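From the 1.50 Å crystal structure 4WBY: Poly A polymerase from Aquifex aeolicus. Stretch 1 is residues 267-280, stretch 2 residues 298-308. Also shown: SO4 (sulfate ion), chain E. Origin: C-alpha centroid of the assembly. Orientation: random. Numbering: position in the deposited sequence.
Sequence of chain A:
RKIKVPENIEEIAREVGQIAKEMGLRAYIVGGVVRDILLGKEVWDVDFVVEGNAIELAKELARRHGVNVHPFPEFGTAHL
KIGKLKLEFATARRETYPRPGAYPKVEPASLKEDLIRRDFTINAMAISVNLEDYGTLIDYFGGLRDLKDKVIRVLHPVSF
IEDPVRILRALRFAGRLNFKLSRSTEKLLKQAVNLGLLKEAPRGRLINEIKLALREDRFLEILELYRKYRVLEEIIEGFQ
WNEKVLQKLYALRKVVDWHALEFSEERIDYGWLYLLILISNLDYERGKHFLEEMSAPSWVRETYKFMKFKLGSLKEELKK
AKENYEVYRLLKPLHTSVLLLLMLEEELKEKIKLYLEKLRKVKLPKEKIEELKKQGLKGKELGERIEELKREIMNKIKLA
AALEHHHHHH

Stretch 1 267-280: RIDYGWLYLLILIS
Stretch 2 298-308: SWVRETYKFMK

A helix through Trp-272 to Leu-278 and a helix that spans 298-308 and runs on lie in one chain and run in roughly the same direction, their axes crossing at -31° and approaching to 10.7 Å; Trp-272 CA is 6.8 Å from Val-300 CA, Leu-276 CA 6.6 Å from Tyr-304 CA and Ser-280 CA 7.9 Å from Lys-308 CA, a four-residue register. Arg-267 to Asp-269 are loop, phi/psi -61/144, -121/174 and -77/86. Ile-268 (chi1 p, chi2 t) points toward stretch 2, its CD1 4.0 Å from CH2 of Trp-299. The CA-to-CB bond of Trp-299 (chi1 67°, chi2 -98°) points sideways to stretch 1, but its indole comes nearer: Asp-269 O lies at the ring edge, 3.6 Å from Trp-299 CH2, and a water joins Asp-269 OD2 (2.6 Å) to Trp-299 NE1 (3.0 Å). Trp-272 (chi1 m, chi2 103°) meets Trp-299 obliquely, planes at 85°, while CG2 of Val-300 (chi1 t) sits over one face of its indole, 3.5 Å from Trp-272 CG. Leu-273 (m, t) places CD2 at the Trp-299 edge, 4.0 Å from Trp-299 CZ3. One turn beyond Trp-272, Leu-276 (m, t) fills the middle of the contact: its CD2 is 3.9 Å from Val-300 CG1 and 3.7 Å from Tyr-304 CB, its CD1 3.6 Å from Thr-303 CG2. Leu-276 O is 3.5 Å from CE of Met-307 (t, t, p); the same CE lies 3.6 Å from Ser-280 CB. Ile-279 (p, t), first to leave helical phi/psi (-102/14), brings CD1 to 3.9 Å from Tyr-304 CE1 (chi1 t, chi2 74°). Ile-279 O receives a hydrogen bond from a second water (2.6 Å), which accepts from Tyr-304 OH (2.6 Å) and Lys-308 NZ (2.8 Å). Ser-280 (chi1 p) donates OG to Ile-277 O (2.7 Å); Ser-280 O accepts from NZ of Lys-308 (m, m, m, t) at 3.0 Å, the sole direct hydrogen bond across a largely apolar contact.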

ATOM      1  N   ARG A 267      -5.090 -11.837  10.856  1.00 28.33           N
ATOM      2  CA  ARG A 267      -4.288 -11.267   9.781  1.00 28.94           C
ATOM      3  C   ARG A 267      -3.363 -10.166  10.290  1.00 27.07           C
ATOM      4  O   ARG A 267      -3.705  -9.425  11.215  1.00 28.94           O
ATOM      5  CB  ARG A 267      -5.199 -10.727   8.680  1.00 31.13           C
ATOM      6  CG  ARG A 267      -5.925 -11.822   7.932  1.00 34.36           C
ATOM      7  CD  ARG A 267      -6.986 -11.262   7.000  1.00 37.53           C
ATOM      8  NE  ARG A 267      -7.730 -12.332   6.342  1.00 42.21           N
ATOM      9  CZ  ARG A 267      -8.903 -12.165   5.740  1.00 47.28           C
ATOM     10  NH1 ARG A 267      -9.471 -10.966   5.716  1.00 50.22           N
ATOM     11  NH2 ARG A 267      -9.508 -13.196   5.166  1.00 49.17           N
ATOM     12  N   ILE A 268      -2.176 -10.093   9.702  1.00 25.71           N
ATOM     13  CA  ILE A 268      -1.254  -9.008   9.982  1.00 24.58           C
ATOM     14  C   ILE A 268      -0.958  -8.299   8.668  1.00 24.15           C
ATOM     15  O   ILE A 268      -1.408  -8.741   7.608  1.00 25.91           O
ATOM     16  CB  ILE A 268       0.059  -9.510  10.650  1.00 24.84           C
ATOM     17  CG1 ILE A 268       0.774 -10.536   9.768  1.00 24.00           C
ATOM     18  CG2 ILE A 268      -0.241 -10.124  12.015  1.00 26.26           C
ATOM     19  CD1 ILE A 268       2.130 -11.009  10.348  1.00 25.55           C
ATOM     20  N   ASP A 269      -0.222  -7.196   8.737  1.00 23.86           N
ATOM     21  CA  ASP A 269       0.161  -6.475   7.531  1.00 23.63           C
ATOM     22  C   ASP A 269       1.301  -7.223   6.846  1.00 20.69           C
ATOM     23  O   ASP A 269       2.478  -6.929   7.056  1.00 18.89           O
ATOM     24  CB  ASP A 269       0.534  -5.030   7.870  1.00 27.94           C
ATOM     25  CG  ASP A 269      -0.660  -4.234   8.385  1.00 35.41           C
ATOM     26  OD1 ASP A 269      -1.806  -4.598   8.038  1.00 38.66           O
ATOM     27  OD2 ASP A 269      -0.456  -3.254   9.135  1.00 41.03           O
ATOM     28  N   TYR A 270       0.927  -8.198   6.019  1.00 20.19           N
ATOM     29  CA  TYR A 270       1.880  -9.156   5.457  1.00 18.30           C
ATOM     30  C   TYR A 270       2.941  -8.550   4.556  1.00 18.87           C
ATOM     31  O   TYR A 270       3.987  -9.157   4.347  1.00 17.89           O
ATOM     32  CB  TYR A 270       1.149 -10.234   4.658  1.00 18.53           C
ATOM     33  CG  TYR A 270       0.107 -11.021   5.418  1.00 18.99           C
ATOM     34  CD1 TYR A 270       0.477 -11.983   6.357  1.00 20.05           C
ATOM     35  CD2 TYR A 270      -1.244 -10.856   5.147  1.00 21.46           C
ATOM     36  CE1 TYR A 270      -0.476 -12.722   7.037  1.00 20.15           C
ATOM     37  CE2 TYR A 270      -2.205 -11.593   5.816  1.00 22.96           C
ATOM     38  CZ  TYR A 270      -1.817 -12.527   6.753  1.00 22.53           C
ATOM     39  OH  TYR A 270      -2.771 -13.256   7.412  1.00 24.80           O
ATOM     40  N   GLY A 271       2.666  -7.380   3.991  1.00 19.31           N
ATOM     41  CA  GLY A 271       3.631  -6.734   3.117  1.00 19.10           C
ATOM     42  C   GLY A 271       5.001  -6.577   3.754  1.00 16.73           C
ATOM     43  O   GLY A 271       6.027  -6.697   3.075  1.00 18.22           O
ATOM     44  N   TRP A 272       5.023  -6.327   5.061  1.00 17.23           N
ATOM     45  CA  TRP A 272       6.290  -6.173   5.765  1.00 17.83           C
ATOM     46  C   TRP A 272       7.117  -7.458   5.750  1.00 19.94           C
ATOM     47  O   TRP A 272       8.343  -7.402   5.783  1.00 20.23           O
ATOM     48  CB  TRP A 272       6.054  -5.738   7.213  1.00 17.71           C
ATOM     49  CG  TRP A 272       5.516  -4.355   7.340  1.00 16.53           C
ATOM     50  CD1 TRP A 272       4.231  -4.001   7.616  1.00 16.41           C
ATOM     51  CD2 TRP A 272       6.249  -3.131   7.184  1.00 16.50           C
ATOM     52  NE1 TRP A 272       4.117  -2.635   7.655  1.00 17.86           N
ATOM     53  CE2 TRP A 272       5.341  -2.075   7.392  1.00 16.02           C
ATOM     54  CE3 TRP A 272       7.586  -2.828   6.899  1.00 17.73           C
ATOM     55  CZ2 TRP A 272       5.721  -0.733   7.315  1.00 17.64           C
ATOM     56  CZ3 TRP A 272       7.966  -1.495   6.825  1.00 17.38           C
ATOM     57  CH2 TRP A 272       7.037  -0.461   7.038  1.00 18.06           C
ATOM     58  N   LEU A 273       6.453  -8.610   5.692  1.00 19.79           N
ATOM     59  CA  LEU A 273       7.171  -9.883   5.617  1.00 20.62           C
ATOM     60  C   LEU A 273       7.960 -10.019   4.319  1.00 21.71           C
ATOM     61  O   LEU A 273       9.070 -10.544   4.316  1.00 20.98           O
ATOM     62  CB  LEU A 273       6.209 -11.061   5.747  1.00 23.79           C
ATOM     63  CG  LEU A 273       5.425 -11.182   7.048  1.00 27.65           C
ATOM     64  CD1 LEU A 273       4.584 -12.453   7.034  1.00 31.20           C
ATOM     65  CD2 LEU A 273       6.365 -11.178   8.231  1.00 30.29           C
ATOM     66  N   TYR A 274       7.380  -9.569   3.212  1.00 22.56           N
ATOM     67  CA  TYR A 274       8.103  -9.552   1.952  1.00 22.87           C
ATOM     68  C   TYR A 274       9.327  -8.668   2.074  1.00 22.52           C
ATOM     69  O   TYR A 274      10.403  -9.019   1.601  1.00 23.71           O
ATOM     70  CB  TYR A 274       7.224  -9.046   0.812  1.00 23.20           C
ATOM     71  CG  TYR A 274       6.122  -9.988   0.395  1.00 25.08           C
ATOM     72  CD1 TYR A 274       6.357 -10.999  -0.530  1.00 28.24           C
ATOM     73  CD2 TYR A 274       4.841  -9.855   0.912  1.00 26.65           C
ATOM     74  CE1 TYR A 274       5.346 -11.854  -0.920  1.00 29.51           C
ATOM     75  CE2 TYR A 274       3.826 -10.702   0.528  1.00 27.74           C
ATOM     76  CZ  TYR A 274       4.081 -11.698  -0.388  1.00 29.10           C
ATOM     77  OH  TYR A 274       3.067 -12.538  -0.771  1.00 30.75           O
ATOM     78  N   LEU A 275       9.150  -7.512   2.707  1.00 22.37           N
ATOM     79  CA  LEU A 275      10.254  -6.582   2.892  1.00 22.19           C
ATOM     80  C   LEU A 275      11.378  -7.210   3.724  1.00 18.72           C
ATOM     81  O   LEU A 275      12.555  -7.062   3.398  1.00 21.41           O
ATOM     82  CB  LEU A 275       9.758  -5.299   3.549  1.00 23.27           C
ATOM     83  CG  LEU A 275      10.757  -4.151   3.496  1.00 25.59           C
ATOM     84  CD1 LEU A 275      10.868  -3.619   2.073  1.00 32.56           C
ATOM     85  CD2 LEU A 275      10.325  -3.061   4.460  1.00 26.05           C
ATOM     86  N   LEU A 276      11.010  -7.903   4.795  1.00 19.28           N
ATOM     87  CA  LEU A 276      12.008  -8.576   5.625  1.00 18.45           C
ATOM     88  C   LEU A 276      12.806  -9.607   4.838  1.00 21.95           C
ATOM     89  O   LEU A 276      14.021  -9.700   4.993  1.00 23.71           O
ATOM     90  CB  LEU A 276      11.355  -9.264   6.826  1.00 19.76           C
ATOM     91  CG  LEU A 276      10.747  -8.319   7.862  1.00 21.37           C
ATOM     92  CD1 LEU A 276      10.178  -9.105   9.034  1.00 25.92           C
ATOM     93  CD2 LEU A 276      11.779  -7.313   8.357  1.00 27.67           C
ATOM     94  N   ILE A 277      12.128 -10.390   4.002  1.00 21.80           N
ATOM     95  CA  ILE A 277      12.829 -11.344   3.141  1.00 24.75           C
ATOM     96  C   ILE A 277      13.743 -10.607   2.150  1.00 25.39           C
ATOM     97  O   ILE A 277      14.893 -11.006   1.944  1.00 29.12           O
ATOM     98  CB  ILE A 277      11.840 -12.254   2.375  1.00 27.86           C
ATOM     99  CG1 ILE A 277      11.084 -13.174   3.344  1.00 28.22           C
ATOM    100  CG2 ILE A 277      12.560 -13.076   1.315  1.00 30.38           C
ATOM    101  CD1 ILE A 277      11.988 -13.971   4.280  1.00 29.99           C
ATOM    102  N   LEU A 278      13.237  -9.527   1.553  1.00 27.00           N
ATOM    103  CA  LEU A 278      14.022  -8.716   0.618  1.00 28.56           C
ATOM    104  C   LEU A 278      15.344  -8.212   1.185  1.00 29.10           C
ATOM    105  O   LEU A 278      16.355  -8.192   0.492  1.00 29.49           O
ATOM    106  CB  LEU A 278      13.213  -7.502   0.167  1.00 32.32           C
ATOM    107  CG  LEU A 278      12.441  -7.504  -1.135  1.00 35.67           C
ATOM    108  CD1 LEU A 278      11.799  -6.146  -1.250  1.00 33.90           C
ATOM    109  CD2 LEU A 278      13.354  -7.786  -2.315  1.00 33.99           C
ATOM    110  N   ILE A 279      15.335  -7.802   2.451  1.00 27.70           N
ATOM    111  CA  ILE A 279      16.515  -7.187   3.046  1.00 28.85           C
ATOM    112  C   ILE A 279      17.279  -8.165   3.930  1.00 29.70           C
ATOM    113  O   ILE A 279      18.158  -7.770   4.691  1.00 30.91           O
ATOM    114  CB  ILE A 279      16.145  -5.929   3.864  1.00 26.35           C
ATOM    115  CG1 ILE A 279      15.267  -6.299   5.067  1.00 26.04           C
ATOM    116  CG2 ILE A 279      15.463  -4.889   2.959  1.00 25.57           C
ATOM    117  CD1 ILE A 279      15.086  -5.184   6.076  1.00 26.44           C
ATOM    118  N   SER A 280      16.954  -9.445   3.803  1.00 29.10           N
ATOM    119  CA  SER A 280      17.493 -10.461   4.698  1.00 31.85           C
ATOM    120  C   SER A 280      18.982 -10.727   4.492  1.00 35.45           C
ATOM    121  O   SER A 280      19.593 -11.387   5.318  1.00 36.69           O
ATOM    122  CB  SER A 280      16.704 -11.763   4.548  1.00 32.97           C
ATOM    123  OG  SER A 280      16.870 -12.325   3.257  1.00 37.26           O
ATOM    124  N   SER A 298       6.720  -1.882  15.438  1.00 16.36           N
ATOM    125  CA  SER A 298       7.524  -2.590  16.415  1.00 15.58           C
ATOM    126  C   SER A 298       7.644  -4.073  16.093  1.00 14.85           C
ATOM    127  O   SER A 298       8.739  -4.630  16.151  1.00 16.93           O
ATOM    128  CB  SER A 298       6.931  -2.411  17.807  1.00 18.88           C
ATOM    129  OG  SER A 298       7.474  -3.369  18.694  1.00 20.61           O
ATOM    130  N   TRP A 299       6.538  -4.723  15.738  1.00 15.02           N
ATOM    131  CA  TRP A 299       6.611  -6.164  15.513  1.00 16.17           C
ATOM    132  C   TRP A 299       7.525  -6.489  14.341  1.00 15.69           C
ATOM    133  O   TRP A 299       8.209  -7.502  14.355  1.00 17.04           O
ATOM    134  CB  TRP A 299       5.219  -6.784  15.308  1.00 16.24           C
ATOM    135  CG  TRP A 299       4.457  -6.395  14.046  1.00 15.63           C
ATOM    136  CD1 TRP A 299       3.475  -5.442  13.947  1.00 17.15           C
ATOM    137  CD2 TRP A 299       4.558  -6.995  12.744  1.00 15.19           C
ATOM    138  NE1 TRP A 299       2.979  -5.402  12.665  1.00 18.07           N
ATOM    139  CE2 TRP A 299       3.630  -6.341  11.907  1.00 16.74           C
ATOM    140  CE3 TRP A 299       5.356  -8.007  12.201  1.00 17.32           C
ATOM    141  CZ2 TRP A 299       3.478  -6.670  10.556  1.00 18.38           C
ATOM    142  CZ3 TRP A 299       5.196  -8.336  10.858  1.00 20.44           C
ATOM    143  CH2 TRP A 299       4.270  -7.667  10.056  1.00 19.56           C
ATOM    144  N   VAL A 300       7.553  -5.616  13.339  1.00 15.09           N
ATOM    145  CA  VAL A 300       8.424  -5.816  12.187  1.00 15.01           C
ATOM    146  C   VAL A 300       9.891  -5.664  12.583  1.00 15.87           C
ATOM    147  O   VAL A 300      10.744  -6.479  12.208  1.00 17.44           O
ATOM    148  CB  VAL A 300       8.092  -4.826  11.057  1.00 15.79           C
ATOM    149  CG1 VAL A 300       9.056  -5.000   9.888  1.00 17.98           C
ATOM    150  CG2 VAL A 300       6.641  -4.999  10.607  1.00 16.16           C
ATOM    151  N   ARG A 301      10.185  -4.619  13.346  1.00 16.48           N
ATOM    152  CA  ARG A 301      11.551  -4.359  13.762  1.00 18.25           C
ATOM    153  C   ARG A 301      12.050  -5.448  14.706  1.00 18.55           C
ATOM    154  O   ARG A 301      13.208  -5.869  14.612  1.00 20.30           O
ATOM    155  CB  ARG A 301      11.650  -2.975  14.404  1.00 18.38           C
ATOM    156  CG  ARG A 301      11.342  -1.870  13.393  1.00 20.90           C
ATOM    157  CD  ARG A 301      11.468  -0.476  13.968  1.00 23.58           C
ATOM    158  NE  ARG A 301      10.333  -0.124  14.807  1.00 25.32           N
ATOM    159  CZ  ARG A 301      10.414   0.021  16.124  1.00 24.58           C
ATOM    160  NH1 ARG A 301      11.576  -0.162  16.736  1.00 25.96           N
ATOM    161  NH2 ARG A 301       9.336   0.333  16.828  1.00 26.27           N
ATOM    162  N   GLU A 302      11.171  -5.937  15.580  1.00 16.63           N
ATOM    163  CA  GLU A 302      11.539  -7.018  16.484  1.00 18.53           C
ATOM    164  C   GLU A 302      11.700  -8.330  15.712  1.00 17.10           C
ATOM    165  O   GLU A 302      12.614  -9.109  15.985  1.00 20.59           O
ATOM    166  CB  GLU A 302      10.502  -7.172  17.596  1.00 20.43           C
ATOM    167  CG  GLU A 302      10.380  -5.958  18.527  1.00 24.57           C
ATOM    168  CD  GLU A 302      11.569  -5.757  19.455  1.00 30.68           C
ATOM    169  OE1 GLU A 302      12.450  -6.643  19.534  1.00 33.30           O
ATOM    170  OE2 GLU A 302      11.614  -4.702  20.125  1.00 35.27           O
ATOM    171  N   THR A 303      10.829  -8.579  14.739  1.00 17.73           N
ATOM    172  CA  THR A 303      10.970  -9.795  13.942  1.00 18.90           C
ATOM    173  C   THR A 303      12.258  -9.760  13.125  1.00 19.10           C
ATOM    174  O   THR A 303      12.923 -10.787  12.983  1.00 20.57           O
ATOM    175  CB  THR A 303       9.746 -10.015  13.034  1.00 17.64           C
ATOM    176  OG1 THR A 303       8.650 -10.424  13.860  1.00 19.40           O
ATOM    177  CG2 THR A 303      10.001 -11.110  12.000  1.00 19.00           C
ATOM    178  N   TYR A 304      12.635  -8.593  12.604  1.00 17.58           N
ATOM    179  CA  TYR A 304      13.910  -8.495  11.897  1.00 19.06           C
ATOM    180  C   TYR A 304      15.111  -8.796  12.802  1.00 20.48           C
ATOM    181  O   TYR A 304      16.004  -9.557  12.419  1.00 22.79           O
ATOM    182  CB  TYR A 304      14.072  -7.114  11.259  1.00 19.77           C
ATOM    183  CG  TYR A 304      15.388  -6.970  10.529  1.00 21.76           C
ATOM    184  CD1 TYR A 304      15.603  -7.604   9.310  1.00 23.51           C
ATOM    185  CD2 TYR A 304      16.425  -6.230  11.076  1.00 23.96           C
ATOM    186  CE1 TYR A 304      16.824  -7.493   8.655  1.00 24.57           C
ATOM    187  CE2 TYR A 304      17.636  -6.114  10.436  1.00 27.83           C
ATOM    188  CZ  TYR A 304      17.831  -6.739   9.227  1.00 27.20           C
ATOM    189  OH  TYR A 304      19.058  -6.615   8.610  1.00 30.54           O
ATOM    190  N   LYS A 305      15.134  -8.222  14.002  1.00 22.09           N
ATOM    191  CA  LYS A 305      16.225  -8.484  14.933  1.00 21.65           C
ATOM    192  C   LYS A 305      16.274  -9.973  15.250  1.00 21.04           C
ATOM    193  O   LYS A 305      17.354 -10.584  15.291  1.00 23.63           O
ATOM    194  CB  LYS A 305      16.055  -7.655  16.210  1.00 22.45           C
ATOM    195  CG  LYS A 305      17.195  -7.805  17.229  1.00 29.16           C
ATOM    196  CD  LYS A 305      16.924  -6.918  18.433  1.00 34.45           C
ATOM    197  CE  LYS A 305      18.085  -6.892  19.404  1.00 43.04           C
ATOM    198  NZ  LYS A 305      17.781  -5.984  20.544  1.00 47.56           N
ATOM    199  N   PHE A 306      15.101 -10.567  15.444  1.00 21.15           N
ATOM    200  CA  PHE A 306      14.992 -11.990  15.738  1.00 22.51           C
ATOM    201  C   PHE A 306      15.506 -12.828  14.570  1.00 24.13           C
ATOM    202  O   PHE A 306      16.243 -13.798  14.765  1.00 24.85           O
ATOM    203  CB  PHE A 306      13.540 -12.362  16.065  1.00 22.60           C
ATOM    204  CG  PHE A 306      13.394 -13.730  16.673  1.00 22.96           C
ATOM    205  CD1 PHE A 306      13.276 -14.858  15.873  1.00 24.99           C
ATOM    206  CD2 PHE A 306      13.398 -13.885  18.048  1.00 25.29           C
ATOM    207  CE1 PHE A 306      13.160 -16.123  16.442  1.00 27.56           C
ATOM    208  CE2 PHE A 306      13.268 -15.144  18.630  1.00 27.75           C
ATOM    209  CZ  PHE A 306      13.152 -16.269  17.825  1.00 26.71           C
ATOM    210  N   MET A 307      15.111 -12.445  13.363  1.00 23.10           N
ATOM    211  CA  MET A 307      15.549 -13.096  12.137  1.00 25.85           C
ATOM    212  C   MET A 307      17.075 -13.127  12.082  1.00 26.61           C
ATOM    213  O   MET A 307      17.673 -14.156  11.753  1.00 29.45           O
ATOM    214  CB  MET A 307      14.957 -12.374  10.900  1.00 26.69           C
ATOM    215  CG  MET A 307      15.089 -13.158   9.598  1.00 30.81           C
ATOM    216  SD  MET A 307      14.341 -12.365   8.163  1.00 36.50           S
ATOM    217  CE  MET A 307      15.492 -11.023   7.884  1.00 35.88           C
ATOM    218  N   LYS A 308      17.713 -12.011  12.419  1.00 23.35           N
ATOM    219  CA  LYS A 308      19.165 -11.925  12.278  1.00 25.46           C
ATOM    220  C   LYS A 308      19.918 -12.656  13.396  1.00 23.83           C
ATOM    221  O   LYS A 308      20.883 -13.375  13.122  1.00 29.33           O
ATOM    222  CB  LYS A 308      19.616 -10.463  12.211  1.00 27.64           C
ATOM    223  CG  LYS A 308      19.005  -9.677  11.057  1.00 28.75           C
ATOM    224  CD  LYS A 308      19.266 -10.321   9.712  1.00 32.61           C
ATOM    225  CE  LYS A 308      20.718 -10.152   9.307  1.00 35.73           C
ATOM    226  NZ  LYS A 308      20.954 -10.609   7.914  1.00 40.21           N
TER
HETATM  227  S   SO4 E2004      10.621   0.619  20.391  1.00 38.98           S
HETATM  228  O1  SO4 E2004      11.712   0.839  19.445  1.00 40.81           O
HETATM  229  O2  SO4 E2004       9.404   0.204  19.695  1.00 38.38           O
HETATM  230  O3  SO4 E2004      11.014  -0.395  21.372  1.00 40.80           O
HETATM  231  O4  SO4 E2004      10.353   1.853  21.134  1.00 43.41           O
HETATM  232  O   HOH W   1       1.224  -3.499  11.055  1.00 33.19           O
HETATM  233  O   HOH W   2      19.524  -8.415   6.845  1.00 32.08           O